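Local coordinates for protein putative short-chain dehydrogenase/reductase (Burkholderia xenovorans, PDB 5JY1) that binds NAD and is probably an oxidoreductase of the short-chain dehydrogenase/reductase family, perhaps acting as a 3-oxoacyl-[acyl-carrier-protein] reductase, at residues Asp71-Ala76 and Leu120-Trp125; Val101-Val106 and Asp113-Gln118; Gly157-Gly162 and Ser264-Ile269. One frame throughout, in Å; residues are numbered along the deposited sequence.

Contact 1. Residues Asp71-Ala76 and Leu120-Trp125; sequences DVTSKA and LTTSLW. With NAD (nicotinamide-adenine-dinucleotide), chain E.
Thr-73 has chi1 of 67°, which sets OG1 between its own backbone N and carbonyl carbon and CG2 anti to the carbonyl carbon. Asp-71 has CG anti to its backbone N (chi1 -178°), so its carboxylate reaches forward to Thr-73. OD1 of Asp-71 accepts from Thr-73 OG1 at 2.5 Å. It also accepts from the backbone N of Thr-73, which closes an Asx turn. Both donors come from above the carboxylate plane. A type I beta turn, Asp-71 to Ser-74, runs through the same residues and leads into helix 75-89.

Thr-73 meets helix 113-141 through methyl groups and CB, with no direct hydrogen bond between the segments. Thr-73 CG2 lies 3.7 Å from Thr-122 CG2, the two side chains side by side and pointing the same way. Thr-121 CG2 meets Thr-73 CB at 3.8 Å. The hydroxyl of Thr-121 turns back to Glu-117 O.

Val-72 and Thr-73 also meet the adenine of NAD. Val-72 CG2 lies 3.5 Å from NAD N1A and approaches Thr-122 O. Val-72 N donates to N1A of NAD at 3.1 Å in a nearly straight bond (172°), and NAD N6A gives a weak bond to Asp-71 OD1. Asp-71 and Val-72 thus meet the adenine's Watson-Crick edge, as in many SDR enzymes. With OD1 gripped by Thr-73, the carboxylate is held in place for N6A, and nearby donors probably favour its charged form.

Contact 2. Residues Val101-Val106 and Asp113-Gln118; sequences VPTPNV and DEMLEQ. With EDO (1,2-ethanediol), chain G.
Met-115 fills the tight part of this contact. Its CG lies anti to the carbonyl carbon (chi1 -68°) and the chain runs extended beyond it, so the thioether reaches out to Pro-104. The methyl Met-115 CE ends 3.9 Å from Pro-104 CG, where the two side chains cross obliquely. Met-115 SD also lies near the proline, 4.0 Å from Pro-104 CD, and Val-106 CG2 approaches this sulphur more loosely at 4.4 Å. At the base of the same side chain, Thr-103 CG2 packs on Met-115 CB at 4.0 Å. With chi1 of 59°, Thr-103 CG2 lies anti to the carbonyl carbon and meets the helix, nearest Met-115 O, while OG1 is hydrogen-bonded to Asp-163.

The Gln-118 end is looser and wetter. This exposed side chain is extended, with CG anti to the backbone N. It crosses Val-101 at about a right angle, and Gln-118 OE1 comes to 3.5 Å from Val-101 CG1. A water links the two segments here. It donates to Val-101 O at 2.8 Å and to Gln-118 OE1 at 3.2 Å. The amide is therefore joined to the loop backbone through solvent. Separate from this bridge, a 1,2-ethanediol, probably from the crystallisation liquor, lies at Thr-103 on the side of the loop away from Gln-118. Its O1 donates to Thr-103 OG1 and accepts a weak bond from Thr-103 N.

Asp-113 forms a salt bridge with Lys-75 of the second subunit. The loop follows strand 94-97 and folds back on the first turns of helix 113-141. At its start, Val-101 touches both NAD and Thr-122 farther along that helix. Met-115 and Leu-116 also pack on Asp-163 of helix 162-182.

Contact 3. Residues Gly157-Gly162 and Ser264-Ile269; sequences GAWLHG and SRPAGI
The indole of Trp-159 lies against Ser-264, Arg-265, Pro-266 and Ile-269. CA of Arg-265 sits 3.5 Å from the centroid of the Trp-159 five-membered ring and only 7° off its normal, a CH-pi contact over the face. Pro-266 CD comes to 3.6 Å from Trp-159 CE3; the two side chains cross obliquely. At the far end of the ring, Ile-269 CG2 reaches Trp-159 CH2 at 3.9 Å. Ser-264 OG lies at the ring edge, in plane, 3.3 Å from Trp-159 CD1. Ser-264 OG also accepts from Trp-159 N at 3.0 Å, with an N-H...O angle of 157°. The first torsion of Ser-264 places OG between its backbone N and carbonyl carbon. Leu-160 meets Pro-266 tip to tip, Leu-160 CD1 to Pro-266 CG at 3.9 Å.

Trp-159 and Leu-160 are the central residues of a type II beta turn, Ala-158 to His-161, which leads to the N-cap of helix 162-182. The other partner is the long tail beyond strand 250-253, the last strand of the Rossmann-type sheet. A type I turn from Pro-266 to Ile-269 brings the isoleucine back to the indole.

Arg-265 runs alongside the indole and bends at chi3; the guanidinium and ring planes are 69° apart. NH1 is held by Ala-217 O of the third subunit. Leu-160 N donates to Glu-181 of the second subunit. Ser-180 of that subunit packs on Trp-159, and its Arg-184 packs on Ile-269.

In the fold
Contact 1 is partly buried and lies nearest the chain's centre. Contact 2 is at the surface, and contact 3 is partly buried but farthest out. Contacts 1 and 2 share helix 113-141 and touch where Thr-122 meets Val-101. Contact 2 is nested within the loop that contact 1 closes. Contact 3 follows them along the chain and meets contact 2 through Asn-105 and Val-106, which pack on His-161 and Leu-160. Their chemistry differs. Methyl packing beside the adenine site marks contact 1, a methionine and a bridging water contact 2, and an indole face and a backbone-to-serine hydrogen bond contact 3. All three touch the second subunit.

Contact 1. Residues Asp71-Ala76 and Leu120-Trp125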
loop_
_atom_site.group_PDB
_atom_site.type_symbol
_atom_site.label_atom_id
_atom_site.label_comp_id
_atom_site.label_asym_id
_atom_site.label_seq_id
_atom_site.Cartn_x
_atom_site.Cartn_y
_atom_site.Cartn_z
ATOM N N ASP A 71 17.487 1.357 29.468
ATOM C CA ASP A 71 16.045 1.196 29.641
ATOM C C ASP A 71 15.387 2.162 28.663
ATOM O O ASP A 71 15.375 3.374 28.907
ATOM C CB ASP A 71 15.640 1.494 31.088
ATOM C CG ASP A 71 14.145 1.300 31.348
ATOM O OD1 ASP A 71 13.355 1.220 30.389
ATOM O OD2 ASP A 71 13.754 1.248 32.538
ATOM N N VAL A 72 14.830 1.631 27.567
ATOM C CA VAL A 72 14.309 2.481 26.498
ATOM C C VAL A 72 12.995 3.152 26.889
ATOM O O VAL A 72 12.452 3.938 26.109
ATOM C CB VAL A 72 14.133 1.706 25.177
ATOM C CG1 VAL A 72 15.478 1.127 24.709
ATOM C CG2 VAL A 72 13.074 0.616 25.315
ATOM N N THR A 73 12.473 2.861 28.085
ATOM C CA THR A 73 11.359 3.656 28.596
ATOM C C THR A 73 11.824 4.967 29.218
ATOM O O THR A 73 10.981 5.778 29.620
ATOM C CB THR A 73 10.536 2.859 29.617
ATOM O OG1 THR A 73 11.314 2.619 30.794
ATOM C CG2 THR A 73 10.080 1.525 29.029
ATOM N N SER A 74 13.138 5.210 29.277
ATOM C CA SER A 74 13.693 6.419 29.874
ATOM C C SER A 74 14.497 7.175 28.832
ATOM O O SER A 74 15.511 6.671 28.336
ATOM C CB SER A 74 14.575 6.090 31.077
ATOM O OG SER A 74 15.298 7.248 31.472
ATOM N N LYS A 75 14.051 8.390 28.517
ATOM C CA LYS A 75 14.774 9.249 27.587
ATOM C C LYS A 75 16.229 9.435 28.015
ATOM O O LYS A 75 17.146 9.360 27.188
ATOM C CB LYS A 75 14.058 10.595 27.508
ATOM C CG LYS A 75 14.708 11.608 26.607
ATOM C CD LYS A 75 13.966 12.927 26.725
ATOM C CE LYS A 75 14.354 13.900 25.633
ATOM N NZ LYS A 75 13.505 15.124 25.743
ATOM N N ALA A 76 16.459 9.681 29.307
ATOM C CA ALA A 76 17.824 9.899 29.782
ATOM C C ALA A 76 18.699 8.675 29.546
ATOM O O ALA A 76 19.870 8.809 29.179
ATOM C CB ALA A 76 17.819 10.272 31.264
ATOM N N LEU A 120 2.905 2.144 23.800
ATOM C CA LEU A 120 3.365 3.382 23.175
ATOM C C LEU A 120 4.734 3.795 23.712
ATOM O O LEU A 120 5.590 4.262 22.950
ATOM C CB LEU A 120 2.341 4.502 23.396
ATOM C CG LEU A 120 1.045 4.418 22.585
ATOM C CD1 LEU A 120 0.073 5.462 23.094
ATOM C CD2 LEU A 120 1.291 4.608 21.083
ATOM N N THR A 121 4.975 3.602 25.014
ATOM C CA THR A 121 6.267 3.979 25.586
ATOM C C THR A 121 7.392 3.091 25.059
ATOM O O THR A 121 8.422 3.594 24.594
ATOM C CB THR A 121 6.222 3.916 27.113
ATOM O OG1 THR A 121 5.206 4.798 27.612
ATOM C CG2 THR A 121 7.580 4.315 27.706
ATOM N N THR A 122 7.218 1.764 25.125
ATOM C CA THR A 122 8.333 0.868 24.817
ATOM C C THR A 122 8.602 0.772 23.323
ATOM O O THR A 122 9.737 0.498 22.916
ATOM C CB THR A 122 8.094 -0.537 25.384
ATOM O OG1 THR A 122 6.947 -1.128 24.756
ATOM C CG2 THR A 122 7.879 -0.490 26.884
ATOM N N SER A 123 7.585 0.976 22.491
ATOM C CA SER A 123 7.784 0.978 21.048
ATOM C C SER A 123 7.963 2.393 20.509
ATOM O O SER A 123 9.044 2.749 20.026
ATOM C CB SER A 123 6.613 0.270 20.351
ATOM O OG SER A 123 6.597 -1.109 20.687
ATOM N N LEU A 124 6.939 3.234 20.643
ATOM C CA LEU A 124 6.938 4.487 19.893
ATOM C C LEU A 124 7.853 5.526 20.528
ATOM O O LEU A 124 8.725 6.081 19.854
ATOM C CB LEU A 124 5.510 5.021 19.767
ATOM C CG LEU A 124 5.329 6.243 18.873
ATOM C CD1 LEU A 124 5.900 5.971 17.486
ATOM C CD2 LEU A 124 3.845 6.617 18.789
ATOM N N TRP A 125 7.659 5.820 21.819
ATOM C CA TRP A 125 8.501 6.819 22.471
ATOM C C TRP A 125 9.967 6.401 22.462
ATOM O O TRP A 125 10.860 7.224 22.212
ATOM C CB TRP A 125 8.018 7.050 23.900
ATOM C CG TRP A 125 6.821 7.959 23.970
ATOM C CD1 TRP A 125 5.511 7.591 24.115
ATOM C CD2 TRP A 125 6.832 9.387 23.889
ATOM N NE1 TRP A 125 4.701 8.714 24.131
ATOM C CE2 TRP A 125 5.494 9.826 24.002
ATOM C CE3 TRP A 125 7.851 10.340 23.749
ATOM C CZ2 TRP A 125 5.147 11.181 23.982
ATOM C CZ3 TRP A 125 7.508 11.677 23.714
ATOM C CH2 TRP A 125 6.165 12.090 23.838
HETATM P PA NAD E . 12.153 -10.499 22.142
HETATM O O1A NAD E . 11.033 -10.510 23.137
HETATM O O2A NAD E . 12.699 -11.884 21.826
HETATM O O5B NAD E . 13.400 -9.513 22.656
HETATM C C5B NAD E . 13.033 -8.290 23.193
HETATM C C4B NAD E . 14.332 -7.608 23.787
HETATM O O4B NAD E . 14.023 -6.420 24.183
HETATM C C3B NAD E . 14.761 -8.402 25.071
HETATM O O3B NAD E . 16.133 -8.653 25.040
HETATM C C2B NAD E . 14.381 -7.463 26.191
HETATM O O2B NAD E . 15.185 -7.749 27.436
HETATM C C1B NAD E . 14.647 -6.284 25.660
HETATM N N9A NAD E . 13.952 -5.221 26.363
HETATM C C8A NAD E . 12.716 -5.287 26.865
HETATM N N7A NAD E . 12.446 -4.128 27.430
HETATM C C5A NAD E . 13.514 -3.340 27.280
HETATM C C6A NAD E . 13.748 -2.029 27.700
HETATM N N6A NAD E . 12.991 -1.011 28.415
HETATM N N1A NAD E . 14.903 -1.453 27.429
HETATM C C2A NAD E . 15.867 -2.149 26.738
HETATM N N3A NAD E . 15.653 -3.424 26.334
HETATM C C4A NAD E . 14.447 -4.012 26.616
HETATM O O3 NAD E . 11.596 -9.774 20.768
HETATM P PN NAD E . 11.708 -10.286 19.223
HETATM O O1N NAD E . 10.694 -11.396 18.994
HETATM O O2N NAD E . 13.112 -10.788 18.838
HETATM O O5D NAD E . 11.258 -9.001 18.280
HETATM C C5D NAD E . 12.172 -7.919 18.112
HETATM C C4D NAD E . 11.509 -6.790 17.255
HETATM O O4D NAD E . 10.934 -7.310 16.172
HETATM C C3D NAD E . 10.381 -6.150 18.070
HETATM O O3D NAD E . 10.290 -4.830 17.820
HETATM C C2D NAD E . 9.120 -6.884 17.552
HETATM O O2D NAD E . 7.944 -6.031 17.870
HETATM C C1D NAD E . 9.354 -7.012 16.263
HETATM N N1N NAD E . 8.642 -8.132 15.667
HETATM C C2N NAD E . 9.078 -9.408 15.841
HETATM C C3N NAD E . 8.392 -10.484 15.272
HETATM C C7N NAD E . 8.865 -11.906 15.462
HETATM O O7N NAD E . 8.373 -12.817 14.814
HETATM N N7N NAD E . 9.881 -12.198 16.396
HETATM C C4N NAD E . 7.264 -10.245 14.530
HETATM C C5N NAD E . 6.830 -8.980 14.349
HETATM C C6N NAD E . 7.527 -7.905 14.920
#

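Contact 2. Residues Val101-Val106 and Asp113-Gln118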
loop_
_atom_site.group_PDB
_atom_site.type_symbol
_atom_site.label_atom_id
_atom_site.label_comp_id
_atom_site.label_asym_id
_atom_site.label_seq_id
_atom_site.Cartn_x
_atom_site.Cartn_y
_atom_site.Cartn_z
ATOM N N VAL A 101 8.330 -5.103 24.630
ATOM C CA VAL A 101 7.740 -5.646 25.857
ATOM C C VAL A 101 6.295 -6.036 25.564
ATOM O O VAL A 101 5.513 -5.195 25.095
ATOM C CB VAL A 101 7.797 -4.644 27.020
ATOM C CG1 VAL A 101 7.091 -5.216 28.230
ATOM C CG2 VAL A 101 9.234 -4.302 27.366
ATOM N N PRO A 102 5.891 -7.274 25.830
ATOM C CA PRO A 102 4.518 -7.688 25.526
ATOM C C PRO A 102 3.502 -7.219 26.558
ATOM O O PRO A 102 3.811 -7.017 27.734
ATOM C CB PRO A 102 4.612 -9.218 25.522
ATOM C CG PRO A 102 5.718 -9.512 26.486
ATOM C CD PRO A 102 6.724 -8.405 26.285
ATOM N N THR A 103 2.270 -7.042 26.086
ATOM C CA THR A 103 1.093 -6.902 26.930
ATOM C C THR A 103 0.208 -8.137 26.771
ATOM O O THR A 103 0.375 -8.905 25.815
ATOM C CB THR A 103 0.290 -5.641 26.567
ATOM O OG1 THR A 103 -0.118 -5.700 25.190
ATOM C CG2 THR A 103 1.120 -4.387 26.808
ATOM N N PRO A 104 -0.737 -8.369 27.687
ATOM C CA PRO A 104 -1.596 -9.553 27.566
ATOM C C PRO A 104 -2.366 -9.586 26.251
ATOM O O PRO A 104 -2.857 -8.565 25.766
ATOM C CB PRO A 104 -2.541 -9.423 28.764
ATOM C CG PRO A 104 -1.746 -8.695 29.773
ATOM C CD PRO A 104 -0.931 -7.700 28.992
ATOM N N ASN A 105 -2.465 -10.786 25.678
ATOM C CA ASN A 105 -3.215 -11.021 24.441
ATOM C C ASN A 105 -4.690 -11.122 24.794
ATOM O O ASN A 105 -5.190 -12.185 25.159
ATOM C CB ASN A 105 -2.736 -12.293 23.754
ATOM C CG ASN A 105 -1.270 -12.249 23.419
ATOM O OD1 ASN A 105 -0.759 -11.220 22.969
ATOM N ND2 ASN A 105 -0.577 -13.362 23.642
ATOM N N VAL A 106 -5.397 -9.992 24.696
ATOM C CA VAL A 106 -6.804 -9.905 25.070
ATOM C C VAL A 106 -7.533 -9.122 23.988
ATOM O O VAL A 106 -6.930 -8.375 23.218
ATOM C CB VAL A 106 -7.020 -9.236 26.453
ATOM C CG1 VAL A 106 -6.427 -10.097 27.568
ATOM C CG2 VAL A 106 -6.424 -7.828 26.478
ATOM N N ASP A 113 -6.190 1.090 29.250
ATOM C CA ASP A 113 -5.400 2.271 28.901
ATOM C C ASP A 113 -3.946 2.091 29.313
ATOM O O ASP A 113 -3.031 2.556 28.623
ATOM C CB ASP A 113 -5.982 3.520 29.566
ATOM C CG ASP A 113 -7.314 3.938 28.977
ATOM O OD1 ASP A 113 -7.827 3.254 28.065
ATOM O OD2 ASP A 113 -7.862 4.965 29.447
ATOM N N GLU A 114 -3.718 1.420 30.443
ATOM C CA GLU A 114 -2.355 1.204 30.911
ATOM C C GLU A 114 -1.556 0.370 29.914
ATOM O O GLU A 114 -0.364 0.623 29.694
ATOM C CB GLU A 114 -2.382 0.537 32.285
ATOM C CG GLU A 114 -2.844 1.442 33.429
ATOM C CD GLU A 114 -4.329 1.807 33.378
ATOM O OE1 GLU A 114 -5.150 0.999 32.878
ATOM O OE2 GLU A 114 -4.673 2.917 33.844
ATOM N N MET A 115 -2.194 -0.627 29.292
ATOM C CA MET A 115 -1.491 -1.420 28.287
ATOM C C MET A 115 -1.102 -0.573 27.081
ATOM O O MET A 115 0.025 -0.684 26.580
ATOM C CB MET A 115 -2.345 -2.607 27.841
ATOM C CG MET A 115 -2.552 -3.655 28.912
ATOM S SD MET A 115 -3.767 -4.885 28.407
ATOM C CE MET A 115 -4.186 -5.597 29.998
ATOM N N LEU A 116 -2.021 0.272 26.586
ATOM C CA LEU A 116 -1.684 1.123 25.445
ATOM C C LEU A 116 -0.568 2.101 25.797
ATOM O O LEU A 116 0.355 2.320 25.005
ATOM C CB LEU A 116 -2.917 1.883 24.955
ATOM C CG LEU A 116 -2.650 2.831 23.781
ATOM C CD1 LEU A 116 -2.150 2.054 22.567
ATOM C CD2 LEU A 116 -3.897 3.638 23.408
ATOM N N GLU A 117 -0.622 2.687 26.995
ATOM C CA GLU A 117 0.452 3.583 27.407
ATOM C C GLU A 117 1.797 2.862 27.437
ATOM O O GLU A 117 2.809 3.392 26.961
ATOM C CB GLU A 117 0.127 4.174 28.779
ATOM C CG GLU A 117 1.148 5.191 29.271
ATOM C CD GLU A 117 0.735 5.842 30.582
ATOM O OE1 GLU A 117 -0.330 5.477 31.128
ATOM O OE2 GLU A 117 1.479 6.721 31.064
ATOM N N GLN A 118 1.826 1.648 27.994
ATOM C CA GLN A 118 3.079 0.908 28.088
ATOM C C GLN A 118 3.618 0.559 26.707
ATOM O O GLN A 118 4.828 0.652 26.460
ATOM C CB GLN A 118 2.870 -0.360 28.913
ATOM C CG GLN A 118 4.122 -1.184 29.118
ATOM C CD GLN A 118 3.822 -2.524 29.749
ATOM O OE1 GLN A 118 4.160 -3.571 29.197
ATOM N NE2 GLN A 118 3.173 -2.501 30.909
HETATM C C1 EDO G . 2.234 -7.533 22.796
HETATM O O1 EDO G . 2.027 -6.131 23.021
HETATM C C2 EDO G . 2.033 -7.852 21.319
HETATM O O2 EDO G . 2.746 -9.049 20.977
HETATM O O HOH W 1 4.648 -2.803 26.152
#

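Contact 3. Residues Gly157-Gly162 and Ser264-Ile269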
loop_
_atom_site.group_PDB
_atom_site.type_symbol
_atom_site.label_atom_id
_atom_site.label_comp_id
_atom_site.label_asym_id
_atom_site.label_seq_id
_atom_site.Cartn_x
_atom_site.Cartn_y
_atom_site.Cartn_z
ATOM N N GLY A 157 -4.315 -6.105 11.187
ATOM C CA GLY A 157 -5.103 -5.807 12.372
ATOM C C GLY A 157 -5.224 -7.023 13.269
ATOM O O GLY A 157 -6.321 -7.376 13.704
ATOM N N ALA A 158 -4.099 -7.682 13.543
ATOM C CA ALA A 158 -4.134 -8.988 14.189
ATOM C C ALA A 158 -4.888 -8.940 15.515
ATOM O O ALA A 158 -4.712 -8.019 16.318
ATOM C CB ALA A 158 -2.712 -9.500 14.418
ATOM N N TRP A 159 -5.738 -9.949 15.727
ATOM C CA TRP A 159 -6.516 -10.071 16.955
ATOM C C TRP A 159 -5.607 -10.093 18.180
ATOM O O TRP A 159 -4.496 -10.632 18.149
ATOM C CB TRP A 159 -7.341 -11.359 16.954
ATOM C CG TRP A 159 -8.502 -11.419 16.003
ATOM C CD1 TRP A 159 -8.450 -11.560 14.641
ATOM C CD2 TRP A 159 -9.894 -11.420 16.355
ATOM N NE1 TRP A 159 -9.726 -11.616 14.126
ATOM C CE2 TRP A 159 -10.629 -11.533 15.156
ATOM C CE3 TRP A 159 -10.589 -11.319 17.567
ATOM C CZ2 TRP A 159 -12.030 -11.550 15.133
ATOM C CZ3 TRP A 159 -11.985 -11.334 17.542
ATOM C CH2 TRP A 159 -12.687 -11.455 16.331
ATOM N N LEU A 160 -6.105 -9.504 19.270
ATOM C CA LEU A 160 -5.530 -9.539 20.613
ATOM C C LEU A 160 -4.303 -8.650 20.754
ATOM O O LEU A 160 -3.717 -8.606 21.846
ATOM C CB LEU A 160 -5.157 -10.965 21.066
ATOM C CG LEU A 160 -6.213 -12.066 20.898
ATOM C CD1 LEU A 160 -5.703 -13.403 21.429
ATOM C CD2 LEU A 160 -7.518 -11.677 21.586
ATOM N N HIS A 161 -3.908 -7.924 19.701
ATOM C CA HIS A 161 -2.705 -7.101 19.692
ATOM C C HIS A 161 -3.012 -5.636 19.399
ATOM O O HIS A 161 -2.155 -4.916 18.886
ATOM C CB HIS A 161 -1.700 -7.628 18.665
ATOM C CG HIS A 161 -1.181 -8.997 18.966
ATOM N ND1 HIS A 161 -0.427 -9.715 18.062
ATOM C CD2 HIS A 161 -1.286 -9.773 20.070
ATOM C CE1 HIS A 161 -0.099 -10.881 18.594
ATOM N NE2 HIS A 161 -0.607 -10.941 19.811
ATOM N N GLY A 162 -4.228 -5.179 19.732
ATOM C CA GLY A 162 -4.663 -3.852 19.299
ATOM C C GLY A 162 -3.717 -2.729 19.694
ATOM O O GLY A 162 -3.462 -1.814 18.906
ATOM N N SER A 264 -5.979 -14.565 12.471
ATOM C CA SER A 264 -5.633 -14.613 13.887
ATOM C C SER A 264 -6.850 -14.673 14.813
ATOM O O SER A 264 -6.703 -14.492 16.028
ATOM C CB SER A 264 -4.742 -13.415 14.254
ATOM O OG SER A 264 -5.277 -12.182 13.777
ATOM N N ARG A 265 -8.042 -14.955 14.288
ATOM C CA ARG A 265 -9.201 -15.044 15.171
ATOM C C ARG A 265 -9.000 -16.182 16.169
ATOM O O ARG A 265 -8.718 -17.317 15.758
ATOM C CB ARG A 265 -10.498 -15.275 14.400
ATOM C CG ARG A 265 -11.711 -15.335 15.332
ATOM C CD ARG A 265 -13.001 -15.765 14.623
ATOM N NE ARG A 265 -13.393 -14.797 13.603
ATOM C CZ ARG A 265 -13.279 -14.997 12.295
ATOM N NH1 ARG A 265 -12.794 -16.148 11.841
ATOM N NH2 ARG A 265 -13.650 -14.041 11.440
ATOM N N PRO A 266 -9.113 -15.923 17.474
ATOM C CA PRO A 266 -8.958 -17.007 18.454
ATOM C C PRO A 266 -10.027 -18.079 18.282
ATOM O O PRO A 266 -11.138 -17.816 17.818
ATOM C CB PRO A 266 -9.095 -16.288 19.803
ATOM C CG PRO A 266 -8.741 -14.866 19.519
ATOM C CD PRO A 266 -9.232 -14.602 18.117
ATOM N N ALA A 267 -9.677 -19.304 18.692
ATOM C CA ALA A 267 -10.524 -20.468 18.425
ATOM C C ALA A 267 -11.906 -20.342 19.062
ATOM O O ALA A 267 -12.903 -20.807 18.495
ATOM C CB ALA A 267 -9.833 -21.739 18.916
ATOM N N GLY A 268 -11.988 -19.737 20.239
ATOM C CA GLY A 268 -13.244 -19.664 20.957
ATOM C C GLY A 268 -14.168 -18.526 20.576
ATOM O O GLY A 268 -15.202 -18.347 21.228
ATOM N N ILE A 269 -13.841 -17.755 19.543
ATOM C CA ILE A 269 -14.619 -16.583 19.149
ATOM C C ILE A 269 -15.445 -16.934 17.915
ATOM O O ILE A 269 -14.888 -17.326 16.883
ATOM C CB ILE A 269 -13.703 -15.376 18.874
ATOM C CG1 ILE A 269 -12.899 -14.990 20.120
ATOM C CG2 ILE A 269 -14.513 -14.196 18.356
ATOM C CD1 ILE A 269 -13.738 -14.514 21.280
#